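Long-range contacts in ornithine cyclodeaminase (Methanococcus maripaludis S2, PDB 3C2Q), which converts ornithine to proline with release of ammonia, using NAD(+) as cofactor, and assembles from four copies of the chain: residues Ile43-Val53 with Lys61-Val71; Ile208-Ile217 with Asp249-Ile257. All coordinates share one frame; numbering follows the deposited sequence.

Contact 1 (Ile43-Val53 with Lys61-Val71)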
loop_
_atom_site.group_PDB
_atom_site.type_symbol
_atom_site.label_atom_id
_atom_site.label_comp_id
_atom_site.label_asym_id
_atom_site.label_seq_id
_atom_site.Cartn_x
_atom_site.Cartn_y
_atom_site.Cartn_z
ATOM N N ILE B 43 33.675 20.217 -22.607
ATOM C CA ILE B 43 34.213 18.950 -22.178
ATOM C C ILE B 43 33.047 18.086 -21.677
ATOM O O ILE B 43 32.223 18.563 -20.917
ATOM C CB ILE B 43 35.219 19.127 -21.014
ATOM C CG1 ILE B 43 36.426 19.981 -21.448
ATOM C CG2 ILE B 43 35.704 17.754 -20.531
ATOM C CD1 ILE B 43 37.491 20.072 -20.372
ATOM N N GLU B 44 32.995 16.827 -22.087
ATOM C CA GLU B 44 31.932 15.925 -21.613
ATOM C C GLU B 44 32.313 15.394 -20.243
ATOM O O GLU B 44 33.349 14.753 -20.096
ATOM C CB GLU B 44 31.719 14.773 -22.588
ATOM C CG GLU B 44 31.547 15.237 -24.046
ATOM C CD GLU B 44 30.964 14.145 -24.967
ATOM O OE1 GLU B 44 30.771 12.983 -24.510
ATOM O OE2 GLU B 44 30.685 14.470 -26.147
ATOM N N VAL B 45 31.482 15.663 -19.232
ATOM C CA VAL B 45 31.757 15.164 -17.878
ATOM C C VAL B 45 31.495 13.646 -17.798
ATOM O O VAL B 45 30.362 13.186 -18.027
ATOM C CB VAL B 45 30.952 15.937 -16.809
ATOM C CG1 VAL B 45 31.335 15.482 -15.422
ATOM C CG2 VAL B 45 31.173 17.466 -16.959
ATOM N N ALA B 46 32.536 12.888 -17.454
ATOM C CA ALA B 46 32.457 11.446 -17.370
ATOM C C ALA B 46 31.513 11.000 -16.235
ATOM O O ALA B 46 31.502 11.583 -15.149
ATOM C CB ALA B 46 33.849 10.840 -17.168
ATOM N N ASN B 47 30.747 9.947 -16.520
ATOM C CA ASN B 47 30.039 9.144 -15.498
ATOM C C ASN B 47 28.902 9.910 -14.792
ATOM O O ASN B 47 28.910 10.019 -13.565
ATOM C CB ASN B 47 31.031 8.595 -14.446
ATOM C CG ASN B 47 32.190 7.811 -15.061
ATOM O OD1 ASN B 47 32.009 7.012 -15.984
ATOM N ND2 ASN B 47 33.390 8.024 -14.523
ATOM N N PRO B 48 27.925 10.416 -15.558
ATOM C CA PRO B 48 26.865 11.218 -14.968
ATOM C C PRO B 48 26.180 10.444 -13.816
ATOM O O PRO B 48 25.987 9.243 -13.944
ATOM C CB PRO B 48 25.906 11.478 -16.129
ATOM C CG PRO B 48 26.342 10.638 -17.255
ATOM C CD PRO B 48 27.771 10.269 -17.019
ATOM N N LYS B 49 25.878 11.136 -12.712
ATOM C CA LYS B 49 25.374 10.532 -11.462
ATOM C C LYS B 49 24.967 11.709 -10.596
ATOM O O LYS B 49 25.700 12.695 -10.539
ATOM C CB LYS B 49 26.483 9.719 -10.779
ATOM C CG LYS B 49 26.114 9.028 -9.432
ATOM C CD LYS B 49 26.849 9.652 -8.240
ATOM C CE LYS B 49 26.446 9.061 -6.890
ATOM N NZ LYS B 49 25.062 9.473 -6.468
HETATM N N MSE B 50 23.813 11.615 -9.917
HETATM C CA MSE B 50 23.234 12.744 -9.179
HETATM C C MSE B 50 23.930 12.998 -7.850
HETATM O O MSE B 50 24.610 12.105 -7.316
HETATM C CB MSE B 50 21.739 12.456 -8.906
HETATM C CG MSE B 50 21.532 11.385 -7.852
HETATM SE SE MSE B 50 19.585 11.186 -7.470
HETATM C CE MSE B 50 19.064 10.303 -9.140
ATOM N N ASP B 51 23.702 14.178 -7.266
ATOM C CA ASP B 51 24.120 14.440 -5.882
ATOM C C ASP B 51 25.633 14.252 -5.704
ATOM O O ASP B 51 26.118 13.781 -4.661
ATOM C CB ASP B 51 23.332 13.530 -4.894
ATOM C CG ASP B 51 21.846 13.827 -4.881
ATOM O OD1 ASP B 51 21.405 14.916 -5.344
ATOM O OD2 ASP B 51 21.090 12.964 -4.368
ATOM N N ALA B 52 26.374 14.605 -6.749
ATOM C CA ALA B 52 27.821 14.534 -6.729
ATOM C C ALA B 52 28.406 15.857 -7.282
ATOM O O ALA B 52 27.684 16.825 -7.528
ATOM C CB ALA B 52 28.313 13.325 -7.537
ATOM N N VAL B 53 29.720 15.907 -7.440
ATOM C CA VAL B 53 30.310 17.163 -7.919
ATOM C C VAL B 53 31.067 16.946 -9.224
ATOM O O VAL B 53 31.407 15.815 -9.603
ATOM C CB VAL B 53 31.224 17.878 -6.860
ATOM C CG1 VAL B 53 30.450 18.184 -5.601
ATOM C CG2 VAL B 53 32.414 17.045 -6.550
ATOM N N LYS B 61 42.006 18.223 -20.528
ATOM C CA LYS B 61 40.730 18.431 -21.238
ATOM C C LYS B 61 39.718 17.305 -20.911
ATOM O O LYS B 61 39.117 16.687 -21.793
ATOM C CB LYS B 61 40.935 18.573 -22.752
ATOM C CG LYS B 61 41.795 19.776 -23.122
ATOM C CD LYS B 61 42.213 19.735 -24.560
ATOM C CE LYS B 61 42.805 21.094 -24.934
ATOM N NZ LYS B 61 42.675 21.357 -26.397
ATOM N N ARG B 62 39.582 17.040 -19.618
ATOM C CA ARG B 62 38.591 16.087 -19.131
ATOM C C ARG B 62 37.959 16.563 -17.827
ATOM O O ARG B 62 38.473 17.467 -17.162
ATOM C CB ARG B 62 39.165 14.663 -19.030
ATOM C CG ARG B 62 40.236 14.460 -17.989
ATOM C CD ARG B 62 40.695 12.997 -17.966
ATOM N NE ARG B 62 41.701 12.789 -16.920
ATOM C CZ ARG B 62 41.443 12.408 -15.667
ATOM N NH1 ARG B 62 40.191 12.146 -15.275
ATOM N NH2 ARG B 62 42.447 12.281 -14.803
ATOM N N ALA B 63 36.807 15.968 -17.498
ATOM C CA ALA B 63 36.127 16.237 -16.242
ATOM C C ALA B 63 35.377 14.959 -15.871
ATOM O O ALA B 63 35.044 14.155 -16.739
ATOM C CB ALA B 63 35.175 17.436 -16.359
ATOM N N GLU B 64 35.178 14.756 -14.574
ATOM C CA GLU B 64 34.448 13.586 -14.109
ATOM C C GLU B 64 33.527 13.944 -12.927
ATOM O O GLU B 64 33.723 14.956 -12.232
ATOM C CB GLU B 64 35.398 12.428 -13.788
ATOM C CG GLU B 64 36.204 12.618 -12.545
ATOM C CD GLU B 64 37.023 11.388 -12.253
ATOM O OE1 GLU B 64 36.469 10.365 -11.771
ATOM O OE2 GLU B 64 38.231 11.431 -12.543
ATOM N N THR B 65 32.518 13.103 -12.745
ATOM C CA THR B 65 31.545 13.254 -11.671
ATOM C C THR B 65 32.081 12.439 -10.502
ATOM O O THR B 65 32.157 11.194 -10.592
ATOM C CB THR B 65 30.144 12.679 -12.090
ATOM O OG1 THR B 65 29.708 13.266 -13.314
ATOM C CG2 THR B 65 29.081 12.952 -10.997
ATOM N N LYS B 66 32.442 13.134 -9.420
ATOM C CA LYS B 66 32.985 12.517 -8.214
ATOM C C LYS B 66 32.034 12.702 -7.042
ATOM O O LYS B 66 31.509 13.787 -6.820
ATOM C CB LYS B 66 34.322 13.168 -7.797
ATOM C CG LYS B 66 35.539 12.833 -8.643
ATOM C CD LYS B 66 36.765 13.157 -7.783
ATOM C CE LYS B 66 38.102 12.909 -8.485
ATOM N NZ LYS B 66 39.235 13.218 -7.501
ATOM N N VAL B 67 31.852 11.647 -6.266
ATOM C CA VAL B 67 31.123 11.775 -5.016
ATOM C C VAL B 67 32.014 12.574 -4.068
ATOM O O VAL B 67 33.243 12.522 -4.192
ATOM C CB VAL B 67 30.733 10.407 -4.416
ATOM C CG1 VAL B 67 29.759 9.699 -5.379
ATOM C CG2 VAL B 67 31.954 9.506 -4.207
ATOM N N ILE B 68 31.378 13.288 -3.145
ATOM C CA ILE B 68 32.060 14.188 -2.243
ATOM C C ILE B 68 33.170 13.491 -1.438
ATOM O O ILE B 68 34.217 14.074 -1.235
ATOM C CB ILE B 68 31.058 14.994 -1.353
ATOM C CG1 ILE B 68 31.794 16.032 -0.500
ATOM C CG2 ILE B 68 30.233 14.035 -0.444
ATOM C CD1 ILE B 68 30.875 16.981 0.311
ATOM N N ARG B 69 32.979 12.245 -1.026
ATOM C CA ARG B 69 34.011 11.578 -0.259
ATOM C C ARG B 69 35.254 11.185 -1.079
ATOM O O ARG B 69 36.277 10.802 -0.507
ATOM C CB ARG B 69 33.452 10.370 0.492
ATOM C CG ARG B 69 33.372 9.143 -0.328
ATOM C CD ARG B 69 32.807 7.978 0.449
ATOM N NE ARG B 69 31.815 7.406 -0.434
ATOM C CZ ARG B 69 32.074 6.477 -1.334
ATOM N NH1 ARG B 69 33.290 5.920 -1.394
ATOM N NH2 ARG B 69 31.100 6.068 -2.133
ATOM N N LYS B 70 35.172 11.255 -2.405
ATOM C CA LYS B 70 36.359 11.020 -3.225
ATOM C C LYS B 70 37.043 12.310 -3.702
ATOM O O LYS B 70 38.086 12.240 -4.345
ATOM C CB LYS B 70 36.050 10.113 -4.407
ATOM C CG LYS B 70 35.846 8.639 -3.991
ATOM C CD LYS B 70 35.604 7.791 -5.213
ATOM C CE LYS B 70 35.081 6.408 -4.864
ATOM N NZ LYS B 70 36.074 5.625 -4.104
ATOM N N VAL B 71 36.465 13.469 -3.386
ATOM C CA VAL B 71 37.104 14.752 -3.743
ATOM C C VAL B 71 38.366 14.990 -2.888
ATOM O O VAL B 71 38.319 14.869 -1.661
ATOM C CB VAL B 71 36.118 15.933 -3.661
ATOM C CG1 VAL B 71 36.828 17.305 -3.947
ATOM C CG2 VAL B 71 34.976 15.732 -4.649
HETATM O O HOH W 1 35.908 14.152 -19.752
HETATM O O HOH W 2 33.750 9.483 -12.011
HETATM O O HOH W 3 28.501 13.294 -3.323
#
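Thr65 pushes its methyl group into the bend Asn47-Ala52, where CG2 lies 3.4 Å from Lys49 O and 3.6 Å from Ala52 CB. The bend carries the chain from one edge of strand 62-66 to the other. On the first edge the pairing is parallel: Ala46 N reaches Ala63 O at 2.9 Å in an almost straight bond (177°), and Ala46 O receives Thr65 N. On the second edge Val53 and Lys66 form an antiparallel hydrogen-bonded pair, with Val53 N 2.8 Å from Lys66 O. Lys49 follows the inside of the bend. Its CB stands 4.2 Å from Thr65 CG2, and CG extends away from the backbone N (chi1 179°). A kink at chi2 (-112°) then turns the chain alongside Val67, where CD brushes CG1 and CE packs on it at 3.7 Å. At the tip, NZ folds back to Met50 O, 2.8 Å away, and also donates to Asn291 O of helix 283-292. With a leucine in place of Lys49, both carbonyls would probably lose their ammonium donor and Val67 CG1 the methylene packed on it. A water held by Asn47 ND2, Glu64 OE1 and Thr65 O links the two segments beside the parallel pairing. Strand 62-66 thus runs inside the mixed sheet between strands 41-46 and 53-57, and the bend at its C-terminal end faces the nucleotide-binding part of the chain, where Arg268 of helix 260-271 binds Asn47 O and Thr65 O.

Contact 2 (Ile208-Ile217 with Asp249-Ile257); sequences INAINDAGNI and DDGPIPDVI
Ile253 fits against the apolar flank of helix 203-214 and the start of the next helix, the dense side of the contact. Its CG2 approaches Ile211 CB at 3.8 Å and touches Ile208, while its CD1 lies 3.6 Å from Ile217 CD1. With CG1 between the backbone N and the carbonyl carbon (chi1 54°), CD1 is carried to Ile217 while CG2, anti to the carbonyl carbon, turns to helix 203-214. Two residues earlier, Gly251 O rests 3.3 Å from Ile208 CG2. Pro254 is a close but solvent-exposed lid on the end of helix 203-214, with CD 3.4 Å from Asn212 OD1 and CB 3.2 Å from Gly215 O. The Asn212-Pro252 step is looser and wet. Asn212 turns its amide toward Pro252 O without reaching it, and two waters fill the step, one bound by ND2 and one by OD1, both donating to that carbonyl; ND2 also donates to Ser20 O of the second subunit. Beyond Pro254, Asp255 OD2 accepts Ile217 N at 3.0 Å (155° at the hydrogen) through its syn lone pair, while OD1 binds Tyr241 OH. Asn216 is the N-cap of helix 217-222, its OD1 taking Asn219 N. Asn171, probably an NAD(+) ligand as in relatives, grips Gly251 O and Ile253 N, so Ile253 probably lies in a second shell behind that site, probably shared by Asp250. A carboxylate accepting a first-turn N-H and a tyrosine hydroxyl is likely to be stabilised as charged, and its directed bond joins loop and helix where the rest relies on apolar fit and water.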
loop_
_atom_site.group_PDB
_atom_site.type_symbol
_atom_site.label_atom_id
_atom_site.label_comp_id
_atom_site.label_asym_id
_atom_site.label_seq_id
_atom_site.Cartn_x
_atom_site.Cartn_y
_atom_site.Cartn_z
ATOM N N ILE B 208 23.425 -21.134 4.399
ATOM C CA ILE B 208 24.549 -20.225 4.698
ATOM C C ILE B 208 25.755 -21.080 5.182
ATOM O O ILE B 208 26.879 -20.870 4.739
ATOM C CB ILE B 208 24.145 -19.200 5.776
ATOM C CG1 ILE B 208 23.101 -18.203 5.203
ATOM C CG2 ILE B 208 25.400 -18.413 6.347
ATOM C CD1 ILE B 208 22.283 -17.456 6.306
ATOM N N ASN B 209 25.489 -22.018 6.083
ATOM C CA ASN B 209 26.553 -22.902 6.645
ATOM C C ASN B 209 27.286 -23.646 5.528
ATOM O O ASN B 209 28.510 -23.733 5.514
ATOM C CB ASN B 209 25.946 -23.875 7.654
ATOM C CG ASN B 209 26.972 -24.380 8.653
ATOM O OD1 ASN B 209 27.856 -23.626 9.054
ATOM N ND2 ASN B 209 26.852 -25.643 9.071
ATOM N N ALA B 210 26.530 -24.118 4.547
ATOM C CA ALA B 210 27.083 -24.847 3.411
ATOM C C ALA B 210 28.008 -23.993 2.561
ATOM O O ALA B 210 29.089 -24.452 2.128
ATOM C CB ALA B 210 25.945 -25.484 2.568
ATOM N N ILE B 211 27.640 -22.722 2.362
ATOM C CA ILE B 211 28.474 -21.832 1.575
ATOM C C ILE B 211 29.709 -21.397 2.381
ATOM O O ILE B 211 30.802 -21.337 1.804
ATOM C CB ILE B 211 27.707 -20.579 0.998
ATOM C CG1 ILE B 211 26.494 -21.018 0.148
ATOM C CG2 ILE B 211 28.637 -19.681 0.144
ATOM C CD1 ILE B 211 26.844 -21.906 -1.050
ATOM N N ASN B 212 29.537 -21.071 3.665
ATOM C CA ASN B 212 30.664 -20.786 4.539
ATOM C C ASN B 212 31.681 -21.943 4.506
ATOM O O ASN B 212 32.862 -21.708 4.325
ATOM C CB ASN B 212 30.215 -20.533 5.969
ATOM C CG ASN B 212 29.593 -19.141 6.145
ATOM O OD1 ASN B 212 29.608 -18.329 5.220
ATOM N ND2 ASN B 212 29.048 -18.881 7.318
ATOM N N ASP B 213 31.179 -23.170 4.610
ATOM C CA ASP B 213 32.016 -24.389 4.555
ATOM C C ASP B 213 32.751 -24.524 3.231
ATOM O O ASP B 213 33.976 -24.750 3.185
ATOM C CB ASP B 213 31.163 -25.634 4.839
ATOM C CG ASP B 213 32.026 -26.889 5.115
ATOM O OD1 ASP B 213 33.152 -26.731 5.601
ATOM O OD2 ASP B 213 31.564 -28.004 4.854
ATOM N N ALA B 214 32.026 -24.337 2.136
ATOM C CA ALA B 214 32.643 -24.391 0.824
ATOM C C ALA B 214 33.697 -23.312 0.643
ATOM O O ALA B 214 34.677 -23.526 -0.086
ATOM C CB ALA B 214 31.591 -24.314 -0.285
ATOM N N GLY B 215 33.483 -22.141 1.257
ATOM C CA GLY B 215 34.431 -20.998 1.149
ATOM C C GLY B 215 33.930 -19.772 0.385
ATOM O O GLY B 215 34.380 -18.656 0.621
ATOM N N ASN B 216 33.032 -20.000 -0.571
ATOM C CA ASN B 216 32.364 -18.969 -1.357
ATOM C C ASN B 216 31.409 -19.698 -2.286
ATOM O O ASN B 216 31.360 -20.948 -2.268
ATOM C CB ASN B 216 33.335 -18.026 -2.104
ATOM C CG ASN B 216 34.373 -18.775 -2.981
ATOM O OD1 ASN B 216 34.056 -19.720 -3.697
ATOM N ND2 ASN B 216 35.611 -18.310 -2.933
ATOM N N ILE B 217 30.613 -18.940 -3.047
ATOM C CA ILE B 217 29.670 -19.546 -3.995
ATOM C C ILE B 217 30.377 -20.358 -5.100
ATOM O O ILE B 217 29.995 -21.516 -5.368
ATOM C CB ILE B 217 28.726 -18.491 -4.615
ATOM C CG1 ILE B 217 27.784 -17.954 -3.519
ATOM C CG2 ILE B 217 27.942 -19.080 -5.813
ATOM C CD1 ILE B 217 26.997 -16.756 -3.963
ATOM N N ASP B 249 22.092 -8.771 8.219
ATOM C CA ASP B 249 22.826 -10.037 8.037
ATOM C C ASP B 249 23.562 -10.570 9.293
ATOM O O ASP B 249 24.626 -10.055 9.673
ATOM C CB ASP B 249 23.875 -9.868 6.921
ATOM C CG ASP B 249 23.305 -9.345 5.632
ATOM O OD1 ASP B 249 22.097 -9.504 5.394
ATOM O OD2 ASP B 249 24.075 -8.793 4.819
ATOM N N ASP B 250 23.053 -11.621 9.923
ATOM C CA ASP B 250 23.842 -12.330 10.983
ATOM C C ASP B 250 24.819 -13.393 10.388
ATOM O O ASP B 250 25.856 -13.780 11.041
ATOM C CB ASP B 250 22.909 -12.998 12.009
ATOM C CG ASP B 250 22.066 -14.099 11.376
ATOM O OD1 ASP B 250 22.525 -15.290 11.301
ATOM O OD2 ASP B 250 20.952 -13.751 10.902
ATOM N N GLY B 251 24.489 -13.852 9.166
ATOM C CA GLY B 251 25.292 -14.844 8.476
ATOM C C GLY B 251 25.598 -14.480 7.047
ATOM O O GLY B 251 25.143 -15.177 6.125
ATOM N N PRO B 252 26.408 -13.413 6.823
ATOM C CA PRO B 252 26.640 -13.101 5.432
ATOM C C PRO B 252 27.574 -14.174 4.897
ATOM O O PRO B 252 28.507 -14.554 5.599
ATOM C CB PRO B 252 27.391 -11.757 5.483
ATOM C CG PRO B 252 28.065 -11.768 6.779
ATOM C CD PRO B 252 27.154 -12.533 7.735
ATOM N N ILE B 253 27.360 -14.619 3.673
ATOM C CA ILE B 253 28.281 -15.558 3.041
ATOM C C ILE B 253 29.564 -14.841 2.591
ATOM O O ILE B 253 29.618 -13.599 2.544
ATOM C CB ILE B 253 27.598 -16.324 1.866
ATOM C CG1 ILE B 253 26.992 -15.329 0.865
ATOM C CG2 ILE B 253 26.555 -17.300 2.446
ATOM C CD1 ILE B 253 26.726 -15.865 -0.520
ATOM N N PRO B 254 30.630 -15.612 2.314
ATOM C CA PRO B 254 31.898 -14.921 2.068
ATOM C C PRO B 254 31.881 -13.946 0.885
ATOM O O PRO B 254 32.640 -12.980 0.900
ATOM C CB PRO B 254 32.893 -16.081 1.859
ATOM C CG PRO B 254 32.241 -17.270 2.604
ATOM C CD PRO B 254 30.779 -17.086 2.306
ATOM N N ASP B 255 31.018 -14.158 -0.109
ATOM C CA ASP B 255 30.957 -13.267 -1.269
ATOM C C ASP B 255 30.460 -11.829 -0.951
ATOM O O ASP B 255 30.640 -10.915 -1.753
ATOM C CB ASP B 255 30.053 -13.849 -2.376
ATOM C CG ASP B 255 30.492 -15.246 -2.852
ATOM O OD1 ASP B 255 30.748 -15.401 -4.073
ATOM O OD2 ASP B 255 30.527 -16.172 -2.024
ATOM N N VAL B 256 29.830 -11.643 0.209
ATOM C CA VAL B 256 29.171 -10.379 0.545
ATOM C C VAL B 256 30.214 -9.303 0.874
ATOM O O VAL B 256 31.171 -9.577 1.622
ATOM C CB VAL B 256 28.186 -10.610 1.724
ATOM C CG1 VAL B 256 27.753 -9.276 2.384
ATOM C CG2 VAL B 256 26.942 -11.393 1.203
ATOM N N ILE B 257 30.042 -8.111 0.301
ATOM C CA ILE B 257 30.864 -6.945 0.619
ATOM C C ILE B 257 30.210 -6.235 1.789
ATOM O O ILE B 257 29.117 -5.672 1.646
ATOM C CB ILE B 257 30.961 -6.017 -0.619
ATOM C CG1 ILE B 257 31.547 -6.812 -1.800
ATOM C CG2 ILE B 257 31.748 -4.709 -0.294
ATOM C CD1 ILE B 257 31.653 -6.016 -3.087
HETATM O O HOH W 4 28.795 -15.896 7.794
HETATM O O HOH W 5 31.175 -15.950 5.721
#

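From the N terminus, contact 1 comes first and closes only a short loop, the hairpin joining strands 53-57 and 62-66, within the mixed sheet. Contact 2 opens much later and closes 31 residues that hold most of helix 217-222, helix 230-237 and strand 241-244, tying helix 203-214 to the loop before helix 260-271 in the Rossmann part. The two follow one another in series, neither nesting nor crossing, and within one chain their centres lie 35 Å apart. Across the assembly they draw together: Arg69 of contact 1 packs on Pro252 of the second subunit, and Ile68 on Asn209 there, so the 3-10 turn after strand 62-66 meets the nucleotide-side loop and helix of a neighbour.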